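Local coordinates for pilus tip adhesin Cpa (Streptococcus pyogenes, PDB 4C0Z), which sits at the pilus tip and can bind covalently, through reactive thioester bonds, to host-surface targets and so mediate adhesion of streptococcal pili to host cells, at residues 78-81 / 82-85. Numbering follows the deposited sequence.
Sequences EGTN and ENFI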
loop_
_atom_site.group_PDB
_atom_site.type_symbol
_atom_site.label_atom_id
_atom_site.label_comp_id
_atom_site.label_asym_id
_atom_site.label_seq_id
_atom_site.Cartn_x
_atom_site.Cartn_y
_atom_site.Cartn_z
ATOM N N GLU I 78 7.195 6.440 -21.746
ATOM C CA GLU I 78 7.295 7.894 -21.612
ATOM C C GLU I 78 6.485 8.286 -20.392
ATOM O O GLU I 78 5.355 7.827 -20.234
ATOM C CB GLU I 78 6.723 8.594 -22.858
ATOM C CG GLU I 78 7.742 8.794 -23.966
ATOM C CD GLU I 78 7.189 8.848 -25.380
ATOM O OE1 GLU I 78 6.041 9.320 -25.564
ATOM O OE2 GLU I 78 7.922 8.438 -26.311
ATOM N N GLY I 79 7.080 9.075 -19.507
ATOM C CA GLY I 79 6.419 9.516 -18.283
ATOM C C GLY I 79 5.356 10.589 -18.462
ATOM O O GLY I 79 5.328 11.545 -17.686
ATOM N N THR I 80 4.456 10.429 -19.466
ATOM C CA THR I 80 3.345 11.344 -19.774
ATOM C C THR I 80 2.179 11.183 -18.765
ATOM O O THR I 80 2.146 10.197 -18.014
ATOM C CB THR I 80 2.833 11.074 -21.202
ATOM O OG1 THR I 80 2.169 9.813 -21.246
ATOM C CG2 THR I 80 3.938 11.118 -22.259
ATOM N N ASN I 81 1.194 12.117 -18.799
ATOM C CA ASN I 81 -0.025 12.078 -17.972
ATOM C C ASN I 81 -0.934 10.923 -18.407
ATOM O O ASN I 81 -1.526 10.255 -17.558
ATOM C CB ASN I 81 -0.778 13.408 -18.039
ATOM C CG ASN I 81 -0.094 14.521 -17.277
ATOM O OD1 ASN I 81 0.270 14.378 -16.102
ATOM N ND2 ASN I 81 0.086 15.666 -17.921
ATOM N N GLU I 82 -1.003 10.669 -19.732
ATOM C CA GLU I 82 -1.770 9.581 -20.343
ATOM C C GLU I 82 -1.324 8.214 -19.795
ATOM O O GLU I 82 -2.179 7.419 -19.413
ATOM C CB GLU I 82 -1.643 9.637 -21.879
ATOM C CG GLU I 82 -2.562 8.689 -22.641
ATOM C CD GLU I 82 -2.431 8.707 -24.158
ATOM O OE1 GLU I 82 -2.040 9.753 -24.728
ATOM O OE2 GLU I 82 -2.711 7.656 -24.780
ATOM N N ASN I 83 -0.002 7.966 -19.714
ATOM C CA ASN I 83 0.531 6.710 -19.191
ATOM C C ASN I 83 0.293 6.544 -17.685
ATOM O O ASN I 83 0.069 5.416 -17.247
ATOM C CB ASN I 83 1.991 6.511 -19.573
ATOM C CG ASN I 83 2.165 6.138 -21.026
ATOM O OD1 ASN I 83 1.303 5.503 -21.645
ATOM N ND2 ASN I 83 3.300 6.493 -21.597
ATOM N N PHE I 84 0.248 7.658 -16.917
ATOM C CA PHE I 84 -0.081 7.608 -15.485
ATOM C C PHE I 84 -1.529 7.254 -15.299
ATOM O O PHE I 84 -1.834 6.419 -14.458
ATOM C CB PHE I 84 0.204 8.931 -14.764
ATOM C CG PHE I 84 1.612 9.050 -14.247
ATOM C CD1 PHE I 84 2.094 8.166 -13.286
ATOM C CD2 PHE I 84 2.467 10.034 -14.734
ATOM C CE1 PHE I 84 3.399 8.273 -12.814
ATOM C CE2 PHE I 84 3.771 10.143 -14.255
ATOM C CZ PHE I 84 4.236 9.257 -13.309
ATOM N N ILE I 85 -2.428 7.872 -16.080
ATOM C CA ILE I 85 -3.856 7.576 -15.977
ATOM C C ILE I 85 -4.125 6.095 -16.320
ATOM O O ILE I 85 -4.932 5.445 -15.652
ATOM C CB ILE I 85 -4.682 8.589 -16.793
ATOM C CG1 ILE I 85 -4.661 9.972 -16.089
ATOM C CG2 ILE I 85 -6.122 8.102 -17.014
ATOM C CD1 ILE I 85 -4.762 11.182 -17.020
#
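The flat carboxamide of Asn83 meets the backbone of Glu78: ND2 donates to Glu78 O over 2.8 Å and reaches a lone pair in the carbonyl plane. The bond is almost straight, at 174°, and the oxygen lies practically in the amide plane of Asn83. With CG beside the backbone N, chi1 -74° turns the amide back toward Glu78; asparagine suits the place because its N-H can serve the last carbonyl of strand 72-78. The Phe84 ring takes an oblique position against the loop, its CD2 3.3 Å from Thr80 O and its CE2 near Gly79 O. Beyond the turn this buried ring meets Phe56 with the planes steeply inclined, and it packs on Leu98, Ile102, Leu193 and Ile195, a suitable place for a large apolar group.

Thr80 is the N-cap. Its OG1, held between the backbone N and the carbonyl carbon (chi1 70°), accepts from Asn83 N, satisfying an amide that has no preceding helical turn to bond to. Threonine suits the N-cap because its hydroxyl, one bond from CB, reaches this N-H of the first turn, 3.2 Å from OG1 to Asn83 N. Helical bonding then begins weakly from Phe84 N to Thr80 O, and becomes firm where Ile85 N reaches Asn81 O at 2.9 Å. The side chain of Asn81 leads away to helix 98-108, packing on Leu98 with OD1 accepting from Gln99 N, while Glu82 OE2 forms a salt bridge with Lys86 one turn on.

Gly79, central to an inverse gamma turn, bends the chain between strand and helix; Thr80 N bonds weakly to Glu78 O, which thus takes two N-H groups. Together these features form an N-capped strand-to-helix connection, joining the beta barrel of the thioester domain to helix 81-87.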